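Local coordinates for protein carbonic anhydrase (PDB 4O1K) that catalyses the reversible hydration of carbon dioxide to bicarbonate as a tetrameric, zinc-dependent beta-class carbonic anhydrase, at residues P49-I54 against H106-G111; I80-C85 against E163-E168. One frame throughout, in Å; residues are numbered along the deposited sequence.

How the contacts relate
The two contacts illustrate one principle: strands of a sheet deliver metal ligands at their ends, and a neighbouring loop closes in beside the metal. Contact 1 pairs parallel strands 51-56 and 106-112 of a mixed sheet, which end at the zinc ligands Cys56 and His112, with the other two ligands, Asp58 and Cys115, just beyond them; the side chain of Cys110 is about 10 Å from the metal. The loop of contact 2 comes nearer, the side chain of Asn82 being about 5 Å from the zinc ion. With centres 13 Å apart, the contacts touch directly: Gly111 CA packs 3.4 Å from Asn82 OD1, and Val109 O lies 3.5 Å from Val166 CG1.

Contact 1 (P49-I54 against H106-G111); sequences PEYLWI and HIVVCG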
loop_
_atom_site.group_PDB
_atom_site.type_symbol
_atom_site.label_atom_id
_atom_site.label_comp_id
_atom_site.label_asym_id
_atom_site.label_seq_id
_atom_site.Cartn_x
_atom_site.Cartn_y
_atom_site.Cartn_z
ATOM N N PRO A 49 -1.887 2.365 -26.293
ATOM C CA PRO A 49 -2.747 1.182 -26.200
ATOM C C PRO A 49 -4.218 1.568 -26.186
ATOM O O PRO A 49 -4.584 2.620 -25.648
ATOM C CB PRO A 49 -2.362 0.591 -24.837
ATOM C CG PRO A 49 -1.851 1.761 -24.057
ATOM C CD PRO A 49 -1.075 2.549 -25.078
ATOM N N GLU A 50 -5.050 0.720 -26.779
ATOM C CA GLU A 50 -6.492 0.895 -26.734
ATOM C C GLU A 50 -7.070 0.232 -25.489
ATOM O O GLU A 50 -8.194 0.544 -25.086
ATOM C CB GLU A 50 -7.130 0.253 -27.967
ATOM C CG GLU A 50 -6.726 0.889 -29.278
ATOM C CD GLU A 50 -7.761 1.875 -29.782
ATOM O OE1 GLU A 50 -8.852 1.430 -30.210
ATOM O OE2 GLU A 50 -7.483 3.094 -29.746
ATOM N N TYR A 51 -6.300 -0.680 -24.894
ATOM C CA TYR A 51 -6.757 -1.481 -23.741
ATOM C C TYR A 51 -5.852 -1.338 -22.548
ATOM O O TYR A 51 -4.625 -1.317 -22.707
ATOM C CB TYR A 51 -6.703 -2.974 -24.091
ATOM C CG TYR A 51 -7.779 -3.464 -25.040
ATOM C CD1 TYR A 51 -8.912 -4.104 -24.551
ATOM C CD2 TYR A 51 -7.644 -3.323 -26.417
ATOM C CE1 TYR A 51 -9.890 -4.560 -25.402
ATOM C CE2 TYR A 51 -8.613 -3.787 -27.269
ATOM C CZ TYR A 51 -9.730 -4.402 -26.753
ATOM O OH TYR A 51 -10.702 -4.860 -27.605
ATOM N N LEU A 52 -6.465 -1.296 -21.360
ATOM C CA LEU A 52 -5.819 -1.653 -20.100
ATOM C C LEU A 52 -6.296 -3.066 -19.735
ATOM O O LEU A 52 -7.489 -3.328 -19.668
ATOM C CB LEU A 52 -6.221 -0.687 -18.977
ATOM C CG LEU A 52 -5.839 -1.129 -17.561
ATOM C CD1 LEU A 52 -4.321 -1.315 -17.408
ATOM C CD2 LEU A 52 -6.353 -0.151 -16.501
ATOM N N TRP A 53 -5.362 -3.983 -19.543
ATOM C CA TRP A 53 -5.693 -5.371 -19.240
ATOM C C TRP A 53 -5.217 -5.642 -17.834
ATOM O O TRP A 53 -4.026 -5.492 -17.542
ATOM C CB TRP A 53 -4.929 -6.280 -20.194
ATOM C CG TRP A 53 -5.219 -7.730 -20.043
ATOM C CD1 TRP A 53 -4.682 -8.605 -19.135
ATOM C CD2 TRP A 53 -6.100 -8.491 -20.873
ATOM N NE1 TRP A 53 -5.213 -9.881 -19.352
ATOM C CE2 TRP A 53 -6.088 -9.822 -20.405
ATOM C CE3 TRP A 53 -6.912 -8.167 -21.967
ATOM C CZ2 TRP A 53 -6.854 -10.832 -21.009
ATOM C CZ3 TRP A 53 -7.672 -9.165 -22.549
ATOM C CH2 TRP A 53 -7.632 -10.475 -22.078
ATOM N N ILE A 54 -6.125 -6.062 -16.969
ATOM C CA ILE A 54 -5.766 -6.443 -15.597
ATOM C C ILE A 54 -5.974 -7.943 -15.480
ATOM O O ILE A 54 -7.111 -8.429 -15.496
ATOM C CB ILE A 54 -6.650 -5.717 -14.557
ATOM C CG1 ILE A 54 -6.508 -4.202 -14.755
ATOM C CG2 ILE A 54 -6.220 -6.101 -13.124
ATOM C CD1 ILE A 54 -7.450 -3.355 -13.866
ATOM N N HIS A 106 -10.781 0.737 -23.490
ATOM C CA HIS A 106 -11.319 -0.442 -22.837
ATOM C C HIS A 106 -10.502 -0.774 -21.591
ATOM O O HIS A 106 -9.279 -0.636 -21.583
ATOM C CB HIS A 106 -11.243 -1.646 -23.787
ATOM C CG HIS A 106 -11.966 -1.445 -25.079
ATOM N ND1 HIS A 106 -13.323 -1.653 -25.209
ATOM C CD2 HIS A 106 -11.520 -1.069 -26.304
ATOM C CE1 HIS A 106 -13.683 -1.408 -26.462
ATOM N NE2 HIS A 106 -12.610 -1.049 -27.146
ATOM N N ILE A 107 -11.174 -1.228 -20.538
ATOM C CA ILE A 107 -10.452 -1.816 -19.407
ATOM C C ILE A 107 -11.043 -3.210 -19.232
ATOM O O ILE A 107 -12.243 -3.351 -19.145
ATOM C CB ILE A 107 -10.652 -1.022 -18.123
ATOM C CG1 ILE A 107 -10.116 0.404 -18.275
ATOM C CG2 ILE A 107 -9.869 -1.693 -16.957
ATOM C CD1 ILE A 107 -10.279 1.282 -17.007
ATOM N N VAL A 108 -10.207 -4.243 -19.236
ATOM C CA VAL A 108 -10.692 -5.620 -19.115
ATOM C C VAL A 108 -10.107 -6.148 -17.818
ATOM O O VAL A 108 -8.914 -5.979 -17.601
ATOM C CB VAL A 108 -10.068 -6.480 -20.219
ATOM C CG1 VAL A 108 -10.350 -7.967 -19.958
ATOM C CG2 VAL A 108 -10.574 -6.025 -21.618
ATOM N N VAL A 109 -10.930 -6.775 -16.984
ATOM C CA VAL A 109 -10.415 -7.597 -15.886
ATOM C C VAL A 109 -10.621 -9.012 -16.365
ATOM O O VAL A 109 -11.752 -9.409 -16.654
ATOM C CB VAL A 109 -11.214 -7.391 -14.595
ATOM C CG1 VAL A 109 -10.768 -8.391 -13.523
ATOM C CG2 VAL A 109 -10.997 -5.978 -14.085
ATOM N N CYS A 110 -9.528 -9.769 -16.472
ATOM C CA CYS A 110 -9.633 -11.137 -16.966
ATOM C C CYS A 110 -9.227 -12.102 -15.880
ATOM O O CYS A 110 -8.066 -12.093 -15.436
ATOM C CB CYS A 110 -8.724 -11.334 -18.174
ATOM S SG CYS A 110 -9.049 -12.919 -19.033
ATOM N N GLY A 111 -10.167 -12.923 -15.426
ATOM C CA GLY A 111 -9.786 -13.964 -14.488
ATOM C C GLY A 111 -9.537 -15.235 -15.276
ATOM O O GLY A 111 -9.586 -15.222 -16.509
#
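Glu50 opens the pairing of 49-54 with 106-111 through its backbone: its carbonyl O receives the N-H of His106 in a bent bond (140° at the hydrogen). Tyr51 then lays its ring against that of His106 in an offset stack, centroids 4.7 Å apart and planes at 21°. The bridge between these residues puts both side chains on one face of the sheet, and their like first torsions, CG anti to the carbonyl carbon, let the rings lie against each other. The edge of the tyrosine ring also meets Val108, Tyr51 CD1 lying 3.9 Å from Val108 CG2. Its buried OH finds no polar partner in the model. Leu52 uses both backbone groups, N-H to His106 O and C=O to Val108 N, the alternation expected of parallel strands. Leu52 CD2 lies beside Ile107 CG2 at 3.9 Å on the opposite face. Trp53 returns to the face of Tyr51, where Val108 CG1 sits over its six-membered ring, 4.1 Å from the centroid in a CH-pi contact. Farther along the same ring, Trp53 CZ2 lies 3.4 Å from Cys110 CB, and the cysteine sulfur approaches obliquely in a sulfur-aromatic contact. Ile54 closes the pairing with bonds from its N to Val108 O and from Cys110 N to its O, both 2.9 Å long. These are adjacent parallel strands in the central sheet of the beta-carbonic anhydrase fold. Strand 74-79 flanks 51-56, strand 190-197 flanks 106-112 and supplies His192, whose NE2 is hydrogen-bonded to His106 ND1, and helix 154-174 packs on Ile107 and Val109.

Contact 2 (I80-C85 against E163-E168); sequences IANLVC and ELNVYE
Asn165 meets Ala81 and Asn82 in a small, buried polar contact of the beta-carbonic anhydrase fold, between the loop that follows strand 74-79 and the long helix 154-174. The side chain of Asn165 leaves the helix with CG anti to the backbone N (chi1 -174°), and this extended course carries its amide across to the loop. There Asn165 ND2 donates to Ala81 O at 3.0 Å, a weak bond because the N-H is poorly aligned, with 132° at the hydrogen. The other end of the amide turns toward Leu83: Asn165 OD1 lies 3.6 Å from Leu83 CD2, where the two side chains cross at about a right angle, and the same oxygen accepts a hydrogen bond from Gln169 one turn further along the helix. That bond is consistent with the modelled amide orientation, with ND2 toward Ala81 O. Asn82 approaches from the loop with CG wedged between its own backbone N and carbonyl carbon. Its amide plane stands 43° from that of Asn165, and Asn82 ND2 and Asn165 ND2, both donors, are 3.6 Å apart without bonding to each other. Val166 adds an apolar flank, Val166 CG2 resting 4.1 Å from Asn82 ND2. Around this core, Gln169 OE1 accepts from Val84 N, giving the helix a second hold on the loop, while helix 130-143 touches Ala81 and Leu83. A water resolves the meeting of the two donors by accepting from both amides, 2.9 Å from Asn165 ND2 and 3.3 Å from Asn82 ND2.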
loop_
_atom_site.group_PDB
_atom_site.type_symbol
_atom_site.label_atom_id
_atom_site.label_comp_id
_atom_site.label_asym_id
_atom_site.label_seq_id
_atom_site.Cartn_x
_atom_site.Cartn_y
_atom_site.Cartn_z
ATOM N N ILE A 80 -1.616 -11.267 -8.342
ATOM C CA ILE A 80 -2.212 -12.538 -7.917
ATOM C C ILE A 80 -3.737 -12.388 -7.825
ATOM O O ILE A 80 -4.264 -11.597 -7.028
ATOM C CB ILE A 80 -1.631 -13.019 -6.576
ATOM C CG1 ILE A 80 -0.182 -13.483 -6.757
ATOM C CG2 ILE A 80 -2.462 -14.184 -6.035
ATOM C CD1 ILE A 80 0.589 -13.555 -5.416
ATOM N N ALA A 81 -4.433 -13.155 -8.670
ATOM C CA ALA A 81 -5.891 -13.202 -8.758
ATOM C C ALA A 81 -6.545 -11.951 -9.314
ATOM O O ALA A 81 -7.726 -11.711 -9.094
ATOM C CB ALA A 81 -6.541 -13.669 -7.417
ATOM N N ASN A 82 -5.780 -11.177 -10.084
ATOM C CA ASN A 82 -6.336 -10.068 -10.855
ATOM C C ASN A 82 -7.201 -9.134 -10.013
ATOM O O ASN A 82 -8.347 -8.825 -10.390
ATOM C CB ASN A 82 -7.073 -10.552 -12.136
ATOM C CG ASN A 82 -8.063 -11.706 -11.888
ATOM O OD1 ASN A 82 -7.708 -12.887 -12.006
ATOM N ND2 ASN A 82 -9.312 -11.365 -11.563
ATOM N N LEU A 83 -6.651 -8.721 -8.865
ATOM C CA LEU A 83 -7.366 -7.862 -7.924
ATOM C C LEU A 83 -7.223 -6.367 -8.201
ATOM O O LEU A 83 -6.160 -5.883 -8.632
ATOM C CB LEU A 83 -6.877 -8.127 -6.489
ATOM C CG LEU A 83 -7.046 -9.538 -5.971
ATOM C CD1 LEU A 83 -6.500 -9.669 -4.533
ATOM C CD2 LEU A 83 -8.512 -9.895 -5.962
ATOM N N VAL A 84 -8.301 -5.621 -7.920
ATOM C CA VAL A 84 -8.251 -4.161 -7.979
ATOM C C VAL A 84 -8.601 -3.672 -6.567
ATOM O O VAL A 84 -9.789 -3.577 -6.218
ATOM C CB VAL A 84 -9.259 -3.626 -9.022
ATOM C CG1 VAL A 84 -9.261 -2.131 -9.034
ATOM C CG2 VAL A 84 -8.869 -4.120 -10.438
ATOM N N CYS A 85 -7.563 -3.428 -5.760
ATOM C CA CYS A 85 -7.739 -3.097 -4.322
ATOM C C CYS A 85 -7.640 -1.589 -4.137
ATOM O O CYS A 85 -6.711 -0.959 -4.656
ATOM C CB CYS A 85 -6.639 -3.741 -3.493
ATOM S SG CYS A 85 -6.567 -5.569 -3.589
ATOM N N GLU A 163 -15.474 -16.272 -11.150
ATOM C CA GLU A 163 -16.355 -15.377 -11.927
ATOM C C GLU A 163 -16.793 -14.148 -11.106
ATOM O O GLU A 163 -16.726 -12.989 -11.563
ATOM C CB GLU A 163 -17.589 -16.157 -12.423
ATOM C CG GLU A 163 -17.219 -17.268 -13.416
ATOM C CD GLU A 163 -18.380 -18.202 -13.752
ATOM O OE1 GLU A 163 -19.472 -18.057 -13.167
ATOM O OE2 GLU A 163 -18.176 -19.084 -14.611
ATOM N N LEU A 164 -17.311 -14.401 -9.915
ATOM C CA LEU A 164 -17.708 -13.307 -9.030
ATOM C C LEU A 164 -16.559 -12.381 -8.681
ATOM O O LEU A 164 -16.762 -11.187 -8.460
ATOM C CB LEU A 164 -18.334 -13.861 -7.758
ATOM C CG LEU A 164 -19.698 -14.499 -8.091
ATOM C CD1 LEU A 164 -20.167 -15.328 -6.925
ATOM C CD2 LEU A 164 -20.692 -13.405 -8.380
ATOM N N ASN A 165 -15.354 -12.929 -8.557
ATOM C CA ASN A 165 -14.183 -12.096 -8.303
ATOM C C ASN A 165 -13.984 -11.176 -9.483
ATOM O O ASN A 165 -13.781 -9.991 -9.307
ATOM C CB ASN A 165 -12.918 -12.935 -8.121
ATOM C CG ASN A 165 -11.710 -12.097 -7.703
ATOM O OD1 ASN A 165 -11.798 -11.236 -6.799
ATOM N ND2 ASN A 165 -10.573 -12.340 -8.360
ATOM N N VAL A 166 -14.017 -11.717 -10.698
ATOM C CA VAL A 166 -13.921 -10.808 -11.854
ATOM C C VAL A 166 -14.977 -9.686 -11.769
ATOM O O VAL A 166 -14.644 -8.503 -11.913
ATOM C CB VAL A 166 -14.086 -11.540 -13.160
ATOM C CG1 VAL A 166 -14.187 -10.507 -14.327
ATOM C CG2 VAL A 166 -12.858 -12.417 -13.390
ATOM N N TYR A 167 -16.236 -10.059 -11.520
ATOM C CA TYR A 167 -17.321 -9.049 -11.406
ATOM C C TYR A 167 -17.020 -7.974 -10.331
ATOM O O TYR A 167 -17.142 -6.768 -10.589
ATOM C CB TYR A 167 -18.660 -9.767 -11.133
ATOM C CG TYR A 167 -19.783 -8.872 -10.657
ATOM C CD1 TYR A 167 -20.585 -8.176 -11.558
ATOM C CD2 TYR A 167 -20.048 -8.742 -9.312
ATOM C CE1 TYR A 167 -21.625 -7.366 -11.101
ATOM C CE2 TYR A 167 -21.062 -7.947 -8.850
ATOM C CZ TYR A 167 -21.847 -7.264 -9.746
ATOM O OH TYR A 167 -22.860 -6.474 -9.250
ATOM N N GLU A 168 -16.620 -8.408 -9.135
ATOM C CA GLU A 168 -16.308 -7.477 -8.041
ATOM C C GLU A 168 -15.119 -6.577 -8.354
ATOM O O GLU A 168 -15.141 -5.385 -7.993
ATOM C CB GLU A 168 -16.091 -8.197 -6.704
ATOM C CG GLU A 168 -17.354 -8.800 -6.089
ATOM C CD GLU A 168 -18.457 -7.758 -5.805
ATOM O OE1 GLU A 168 -18.162 -6.546 -5.700
ATOM O OE2 GLU A 168 -19.627 -8.161 -5.669
HETATM O O HOH W 1 -10.933 -14.077 -10.679
#